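Local coordinates for protein endo-arabinase (Bacteroides thetaiotaomicron, PDB 5C0P) that probably hydrolyses glycosidic bonds in L-arabinan, as a magnesium-binding member of glycoside hydrolase family 43, at residues 188-193 and 251-256; 255-260 and 274-279. All blocks are in the same frame, centred on the assembly; numbering follows the deposited sequence.

Contact 1 (188-193 and 251-256); sequences APWVGS and PETLNS
Thr253 lays its methyl group over one face of the Trp190 indole, and this CH-pi contact is the tight half of the meeting. Thr253 CG2 stands 3.7 Å from the centroid of the six-membered ring of Trp190, displaced toward the rim, and lies nearest CD2 and CE3, 3.4 Å from Trp190 CD2. The side chains cross at about a right angle. With OG1 of Thr253 between the backbone N and the carbonyl carbon (chi1 63°), CG2 is left beside the N and faces the indole, while Thr253 OG1 bonds to Asn255 O at 2.8 Å and is also hydrogen-bonded to Arg225 NH1. The methyl thus serves the ring while the hydroxyl ties the loop to Arg225. On the opposite face of the indole sits Val191 CG2, so the ring lies between two methyl groups.

Away from the indole the fit is looser. Trp190 CB still comes within 3.4 Å of Pro251 O, which lies near the ring plane at the edge, but the exposed prolines only brush, Pro189 CG being 4.3 Å from Pro251 CB. Pro189 and Trp190 are the central residues of a type I turn, closed by Val191 N to Ala188 O. Both loops lean on one antiparallel sheet: Trp190 meets Trp221 and Ser223 of strand 217-224, and Thr253 touches Ala232 of strand 231-238.

Contact 2 (255-260 and 274-279); sequences NSDDGG and ISYHAP. With GOL (glycerol), chain I.
Tyr276 and Asp257 reach toward each other tip to tip, joined by a hydrogen bond of 2.6 Å from Tyr276 OH to Asp257 OD2. The hydroxyl takes the syn lone pair of OD2, which lies at the edge of the ring near its plane, and carboxylate and ring are turned 50° apart. Asp257 CG lies between its backbone N and carbonyl carbon (chi1 57°), on the side of the loop from which the carboxylate meets the tyrosine. A glycerol, probably from the crystallisation liquor, donates from O3 to the same Tyr276 OH at 3.1 Å.

Asn255 holds the other carboxylate oxygen: its ND2 bonds to Asp257 OD1 at 2.8 Å and to Gly259 O, which it approaches from above the carbonyl plane. With a weak bond from Gly259 N to Asp257 OD1, these tie the three residues into one turn beside the tyrosine. Gly259 CA can pass 2.9 Å from His277 O because the missing CB would point into the strand and collide with Tyr276 CE1, His277 O and Ala278 CB. At Gly260, strand 260-266 opens as the antiparallel partner of strand 272-278 in a blade of the five-bladed beta-propeller of family 43. Gly260 and His277 form a hydrogen-bonded pair, Gly260 N lying 2.9 Å from His277 O.

Gly260 O also covers one face of the His277 imidazole, whose ND1 is bonded to Asp28 N and NE2 to Asn280 OD1, fixing its rotation. Asp258 OD2 packs 3.6 Å from CB of cis-Pro279 and bonds to Asn280 N; Asp258 OD1 bonds to Tyr231 N. His261, a magnesium ligand, has its side chain about 4 Å from that of His277.

In the fold
Contacts 1 and 2 follow one another along the chain: 188-193 comes first, then 251-256 runs into 255-260 with Asn255 and Ser256 in common, and 274-279 closes the series. Their centres are about 13 Å apart, on the same side of the chain's centre. The loop they share carries the backbone from the sheet of strands 205-211, 217-224, 231-238 and 248-249 into that of strands 260-266, 272-278 and 285-290, two neighbouring blades of the propeller. Packing joins the two sites, with Leu254 CD2 4.1 Å from Ile274 CD1. One connection thus runs from a surface contact to a buried one beside the magnesium ligand His261.

Contact 1 (188-193 and 251-256)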
ATOM      1  N   ALA A 188       5.786 -18.075   2.447  1.00 12.25           N
ATOM      2  CA  ALA A 188       4.672 -18.391   1.553  1.00 10.32           C
ATOM      3  C   ALA A 188       5.152 -19.395   0.517  1.00 13.49           C
ATOM      4  O   ALA A 188       6.136 -19.145  -0.178  1.00 14.51           O
ATOM      5  CB  ALA A 188       4.167 -17.137   0.869  1.00 13.48           C
ATOM      6  N   PRO A 189       4.457 -20.537   0.403  1.00 14.64           N
ATOM      7  CA  PRO A 189       4.929 -21.606  -0.483  1.00 13.59           C
ATOM      8  C   PRO A 189       4.907 -21.222  -1.960  1.00 13.63           C
ATOM      9  O   PRO A 189       5.603 -21.841  -2.757  1.00 15.88           O
ATOM     10  CB  PRO A 189       3.927 -22.737  -0.248  1.00 19.98           C
ATOM     11  CG  PRO A 189       3.189 -22.382   0.981  1.00 21.63           C
ATOM     12  CD  PRO A 189       3.253 -20.918   1.161  1.00 14.05           C
ATOM     13  N   TRP A 190       4.114 -20.219  -2.324  1.00 13.86           N
ATOM     14  CA  TRP A 190       3.982 -19.864  -3.736  1.00 13.39           C
ATOM     15  C   TRP A 190       5.126 -18.975  -4.206  1.00 15.12           C
ATOM     16  O   TRP A 190       5.322 -18.797  -5.410  1.00 14.93           O
ATOM     17  CB  TRP A 190       2.642 -19.176  -4.007  1.00 12.27           C
ATOM     18  CG  TRP A 190       2.392 -17.962  -3.151  1.00 12.87           C
ATOM     19  CD1 TRP A 190       1.709 -17.918  -1.965  1.00 13.08           C
ATOM     20  CD2 TRP A 190       2.814 -16.609  -3.420  1.00 11.20           C
ATOM     21  NE1 TRP A 190       1.682 -16.630  -1.482  1.00 13.94           N
ATOM     22  CE2 TRP A 190       2.346 -15.810  -2.352  1.00 12.35           C
ATOM     23  CE3 TRP A 190       3.521 -16.000  -4.461  1.00 12.24           C
ATOM     24  CZ2 TRP A 190       2.572 -14.432  -2.298  1.00 12.74           C
ATOM     25  CZ3 TRP A 190       3.739 -14.620  -4.402  1.00 12.73           C
ATOM     26  CH2 TRP A 190       3.270 -13.859  -3.327  1.00 12.95           C
ATOM     27  N   VAL A 191       5.886 -18.437  -3.259  1.00 12.83           N
ATOM     28  CA  VAL A 191       6.920 -17.451  -3.576  1.00 11.02           C
ATOM     29  C   VAL A 191       8.156 -18.079  -4.226  1.00 11.60           C
ATOM     30  O   VAL A 191       8.652 -19.113  -3.777  1.00 15.02           O
ATOM     31  CB  VAL A 191       7.332 -16.666  -2.311  1.00 10.95           C
ATOM     32  CG1 VAL A 191       8.608 -15.859  -2.559  1.00 15.24           C
ATOM     33  CG2 VAL A 191       6.205 -15.757  -1.865  1.00 12.52           C
ATOM     34  N   GLY A 192       8.654 -17.431  -5.276  1.00 14.15           N
ATOM     35  CA  GLY A 192       9.915 -17.821  -5.877  1.00 16.58           C
ATOM     36  C   GLY A 192      10.890 -16.663  -5.849  1.00 13.61           C
ATOM     37  O   GLY A 192      10.487 -15.503  -5.887  1.00 15.21           O
ATOM     38  N   SER A 193      12.177 -16.973  -5.782  1.00 14.03           N
ATOM     39  CA  SER A 193      13.190 -15.924  -5.765  1.00 13.53           C
ATOM     40  C   SER A 193      13.388 -15.287  -7.129  1.00 15.19           C
ATOM     41  O   SER A 193      13.190 -15.925  -8.171  1.00 18.45           O
ATOM     42  CB  SER A 193      14.524 -16.477  -5.266  1.00 14.55           C
ATOM     43  OG  SER A 193      14.389 -17.064  -3.981  1.00 14.83           O
ATOM     44  N   PRO A 251      -1.420 -21.068   0.421  1.00 13.44           N
ATOM     45  CA  PRO A 251      -0.474 -21.617  -0.556  1.00 15.90           C
ATOM     46  C   PRO A 251      -0.697 -21.108  -1.977  1.00 17.66           C
ATOM     47  O   PRO A 251       0.227 -21.209  -2.782  1.00 18.49           O
ATOM     48  CB  PRO A 251      -0.730 -23.129  -0.485  1.00 14.53           C
ATOM     49  CG  PRO A 251      -2.133 -23.253   0.057  1.00 17.61           C
ATOM     50  CD  PRO A 251      -2.284 -22.108   1.010  1.00 14.06           C
ATOM     51  N   GLU A 252      -1.883 -20.585  -2.282  1.00 14.37           N
ATOM     52  CA  GLU A 252      -2.184 -20.141  -3.646  1.00 17.05           C
ATOM     53  C   GLU A 252      -2.336 -18.628  -3.708  1.00 14.92           C
ATOM     54  O   GLU A 252      -2.885 -18.017  -2.782  1.00 14.76           O
ATOM     55  CB  GLU A 252      -3.466 -20.796  -4.173  1.00 20.18           C
ATOM     56  CG  GLU A 252      -3.533 -22.311  -3.999  1.00 26.63           C
ATOM     57  CD  GLU A 252      -2.477 -23.058  -4.798  1.00 39.65           C
ATOM     58  OE1 GLU A 252      -1.950 -22.491  -5.780  1.00 46.85           O
ATOM     59  OE2 GLU A 252      -2.179 -24.220  -4.444  1.00 43.44           O
ATOM     60  N   THR A 253      -1.869 -18.026  -4.800  1.00 14.50           N
ATOM     61  CA  THR A 253      -2.070 -16.595  -4.998  1.00 13.24           C
ATOM     62  C   THR A 253      -3.517 -16.317  -5.387  1.00 13.86           C
ATOM     63  O   THR A 253      -4.226 -17.212  -5.852  1.00 15.34           O
ATOM     64  CB  THR A 253      -1.118 -16.012  -6.065  1.00 14.96           C
ATOM     65  OG1 THR A 253      -1.381 -16.610  -7.337  1.00 14.67           O
ATOM     66  CG2 THR A 253       0.331 -16.274  -5.686  1.00 16.92           C
ATOM     67  N   LEU A 254      -3.957 -15.079  -5.188  1.00 13.83           N
ATOM     68  CA  LEU A 254      -5.316 -14.701  -5.560  1.00 13.75           C
ATOM     69  C   LEU A 254      -5.479 -14.653  -7.073  1.00 17.38           C
ATOM     70  O   LEU A 254      -6.581 -14.827  -7.590  1.00 17.48           O
ATOM     71  CB  LEU A 254      -5.673 -13.332  -4.992  1.00 14.93           C
ATOM     72  CG  LEU A 254      -6.271 -13.225  -3.591  1.00 20.93           C
ATOM     73  CD1 LEU A 254      -5.346 -13.785  -2.545  1.00 25.51           C
ATOM     74  CD2 LEU A 254      -6.604 -11.781  -3.292  1.00 17.37           C
ATOM     75  N   ASN A 255      -4.378 -14.394  -7.777  1.00 14.72           N
ATOM     76  CA  ASN A 255      -4.444 -14.017  -9.186  1.00 13.81           C
ATOM     77  C   ASN A 255      -3.328 -14.631 -10.023  1.00 13.54           C
ATOM     78  O   ASN A 255      -2.289 -15.026  -9.483  1.00 14.59           O
ATOM     79  CB  ASN A 255      -4.392 -12.490  -9.307  1.00 12.42           C
ATOM     80  CG  ASN A 255      -3.110 -11.903  -8.735  1.00 15.08           C
ATOM     81  OD1 ASN A 255      -2.581 -12.378  -7.721  1.00 13.21           O
ATOM     82  ND2 ASN A 255      -2.595 -10.873  -9.391  1.00 12.51           N
ATOM     83  N   SER A 256      -3.547 -14.698 -11.336  1.00 14.36           N
ATOM     84  CA  SER A 256      -2.562 -15.219 -12.271  1.00 14.53           C
ATOM     85  C   SER A 256      -2.358 -14.265 -13.432  1.00 13.53           C
ATOM     86  O   SER A 256      -1.889 -14.668 -14.499  1.00 16.76           O
ATOM     87  CB  SER A 256      -3.003 -16.580 -12.803  1.00 18.30           C
ATOM     88  OG  SER A 256      -2.946 -17.555 -11.778  1.00 24.74           O
TER

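Contact 2 (255-260 and 274-279)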
ATOM      1  N   ASN A 255      -4.378 -14.394  -7.777  1.00 14.72           N
ATOM      2  CA  ASN A 255      -4.444 -14.017  -9.186  1.00 13.81           C
ATOM      3  C   ASN A 255      -3.328 -14.631 -10.023  1.00 13.54           C
ATOM      4  O   ASN A 255      -2.289 -15.026  -9.483  1.00 14.59           O
ATOM      5  CB  ASN A 255      -4.392 -12.490  -9.307  1.00 12.42           C
ATOM      6  CG  ASN A 255      -3.110 -11.903  -8.735  1.00 15.08           C
ATOM      7  OD1 ASN A 255      -2.581 -12.378  -7.721  1.00 13.21           O
ATOM      8  ND2 ASN A 255      -2.595 -10.873  -9.391  1.00 12.51           N
ATOM      9  N   SER A 256      -3.547 -14.698 -11.336  1.00 14.36           N
ATOM     10  CA  SER A 256      -2.562 -15.219 -12.271  1.00 14.53           C
ATOM     11  C   SER A 256      -2.358 -14.265 -13.432  1.00 13.53           C
ATOM     12  O   SER A 256      -1.889 -14.668 -14.499  1.00 16.76           O
ATOM     13  CB  SER A 256      -3.003 -16.580 -12.803  1.00 18.30           C
ATOM     14  OG  SER A 256      -2.946 -17.555 -11.778  1.00 24.74           O
ATOM     15  N   ASP A 257      -2.698 -12.997 -13.221  1.00 12.96           N
ATOM     16  CA  ASP A 257      -2.602 -12.004 -14.281  1.00 14.02           C
ATOM     17  C   ASP A 257      -1.366 -11.094 -14.202  1.00 13.03           C
ATOM     18  O   ASP A 257      -1.342 -10.033 -14.830  1.00 13.85           O
ATOM     19  CB  ASP A 257      -3.882 -11.156 -14.338  1.00 13.39           C
ATOM     20  CG  ASP A 257      -4.196 -10.474 -13.027  1.00 14.02           C
ATOM     21  OD1 ASP A 257      -3.372 -10.556 -12.094  1.00 13.44           O
ATOM     22  OD2 ASP A 257      -5.274  -9.837 -12.943  1.00 15.95           O
ATOM     23  N   ASP A 258      -0.347 -11.526 -13.454  1.00 12.45           N
ATOM     24  CA  ASP A 258       0.903 -10.770 -13.308  1.00 11.52           C
ATOM     25  C   ASP A 258       0.624  -9.427 -12.646  1.00 12.90           C
ATOM     26  O   ASP A 258       1.314  -8.444 -12.893  1.00 14.66           O
ATOM     27  CB  ASP A 258       1.593 -10.588 -14.678  1.00 12.95           C
ATOM     28  CG  ASP A 258       3.017 -10.065 -14.568  1.00 15.70           C
ATOM     29  OD1 ASP A 258       3.750 -10.529 -13.678  1.00 14.61           O
ATOM     30  OD2 ASP A 258       3.408  -9.194 -15.389  1.00 14.27           O
ATOM     31  N   GLY A 259      -0.389  -9.399 -11.785  1.00 12.44           N
ATOM     32  CA  GLY A 259      -0.769  -8.178 -11.103  1.00 10.73           C
ATOM     33  C   GLY A 259      -0.452  -8.184  -9.623  1.00  9.27           C
ATOM     34  O   GLY A 259      -0.292  -9.240  -9.011  1.00 10.59           O
ATOM     35  N   GLY A 260      -0.375  -7.002  -9.019  1.00  7.87           N
ATOM     36  CA  GLY A 260      -0.129  -6.944  -7.588  1.00  8.94           C
ATOM     37  C   GLY A 260      -0.213  -5.554  -6.997  1.00 10.24           C
ATOM     38  O   GLY A 260      -0.705  -4.619  -7.634  1.00  9.68           O
ATOM     39  N   ILE A 274     -11.484  -5.057  -4.566  1.00 10.61           N
ATOM     40  CA  ILE A 274     -10.023  -5.059  -4.558  1.00  9.18           C
ATOM     41  C   ILE A 274      -9.523  -4.135  -5.669  1.00  9.55           C
ATOM     42  O   ILE A 274     -10.148  -4.024  -6.720  1.00 11.16           O
ATOM     43  CB  ILE A 274      -9.446  -6.493  -4.700  1.00 10.86           C
ATOM     44  CG1 ILE A 274      -7.921  -6.501  -4.503  1.00 11.30           C
ATOM     45  CG2 ILE A 274      -9.825  -7.104  -6.042  1.00 12.22           C
ATOM     46  CD1 ILE A 274      -7.339  -7.908  -4.309  1.00 15.62           C
ATOM     47  N   SER A 275      -8.417  -3.449  -5.400  1.00  9.14           N
ATOM     48  CA  SER A 275      -7.749  -2.607  -6.391  1.00  9.54           C
ATOM     49  C   SER A 275      -6.271  -2.980  -6.449  1.00  9.24           C
ATOM     50  O   SER A 275      -5.590  -3.023  -5.411  1.00  9.94           O
ATOM     51  CB  SER A 275      -7.904  -1.131  -6.006  1.00 10.23           C
ATOM     52  OG  SER A 275      -7.156  -0.277  -6.866  1.00 10.99           O
ATOM     53  N   TYR A 276      -5.770  -3.239  -7.657  1.00  9.92           N
ATOM     54  CA  TYR A 276      -4.360  -3.575  -7.859  1.00  9.47           C
ATOM     55  C   TYR A 276      -3.987  -3.245  -9.289  1.00  8.97           C
ATOM     56  O   TYR A 276      -4.853  -2.901 -10.073  1.00 11.41           O
ATOM     57  CB  TYR A 276      -4.088  -5.054  -7.556  1.00 10.18           C
ATOM     58  CG  TYR A 276      -4.756  -6.076  -8.455  1.00  9.54           C
ATOM     59  CD1 TYR A 276      -4.064  -6.675  -9.502  1.00  8.65           C
ATOM     60  CD2 TYR A 276      -6.060  -6.487  -8.212  1.00 12.22           C
ATOM     61  CE1 TYR A 276      -4.666  -7.645 -10.302  1.00 13.33           C
ATOM     62  CE2 TYR A 276      -6.672  -7.455  -9.005  1.00 11.27           C
ATOM     63  CZ  TYR A 276      -5.970  -8.019 -10.047  1.00 11.17           C
ATOM     64  OH  TYR A 276      -6.584  -8.984 -10.825  1.00 13.62           O
ATOM     65  N   HIS A 277      -2.710  -3.354  -9.653  1.00  8.50           N
ATOM     66  CA  HIS A 277      -2.367  -3.129 -11.056  1.00  9.21           C
ATOM     67  C   HIS A 277      -2.002  -4.431 -11.739  1.00  9.83           C
ATOM     68  O   HIS A 277      -1.515  -5.356 -11.095  1.00 10.21           O
ATOM     69  CB  HIS A 277      -1.235  -2.101 -11.225  1.00  9.70           C
ATOM     70  CG  HIS A 277       0.119  -2.625 -10.848  1.00 10.13           C
ATOM     71  ND1 HIS A 277       0.731  -2.306  -9.658  1.00 10.60           N
ATOM     72  CD2 HIS A 277       0.966  -3.460 -11.496  1.00 10.86           C
ATOM     73  CE1 HIS A 277       1.905  -2.913  -9.589  1.00  9.59           C
ATOM     74  NE2 HIS A 277       2.065  -3.628 -10.695  1.00 10.71           N
ATOM     75  N   ALA A 278      -2.250  -4.504 -13.041  1.00 10.22           N
ATOM     76  CA  ALA A 278      -1.815  -5.635 -13.852  1.00  9.72           C
ATOM     77  C   ALA A 278      -1.651  -5.153 -15.281  1.00  9.40           C
ATOM     78  O   ALA A 278      -2.275  -4.173 -15.676  1.00 13.04           O
ATOM     79  CB  ALA A 278      -2.842  -6.760 -13.793  1.00 11.85           C
ATOM     80  N   PRO A 279      -0.773  -5.800 -16.063  1.00 11.78           N
ATOM     81  CA  PRO A 279       0.273  -6.728 -15.642  1.00 12.30           C
ATOM     82  C   PRO A 279       1.351  -5.891 -14.960  1.00 11.36           C
ATOM     83  O   PRO A 279       1.092  -4.727 -14.618  1.00 13.81           O
ATOM     84  CB  PRO A 279       0.787  -7.291 -16.971  1.00 12.89           C
ATOM     85  CG  PRO A 279       0.589  -6.178 -17.930  1.00 12.73           C
ATOM     86  CD  PRO A 279      -0.684  -5.489 -17.497  1.00 12.74           C
TER
HETATM   87  C1  GOL I 408     -10.456 -10.542  -8.242  1.00 44.68           C
HETATM   88  C2  GOL I 408      -9.394 -11.375  -7.531  1.00 41.34           C
HETATM   89  O2  GOL I 408      -9.474 -11.153  -6.142  1.00 45.20           O
HETATM   90  C3  GOL I 408      -8.010 -10.974  -8.017  1.00 38.95           C
HETATM   91  O3  GOL I 408      -7.844 -11.408  -9.347  1.00 38.82           O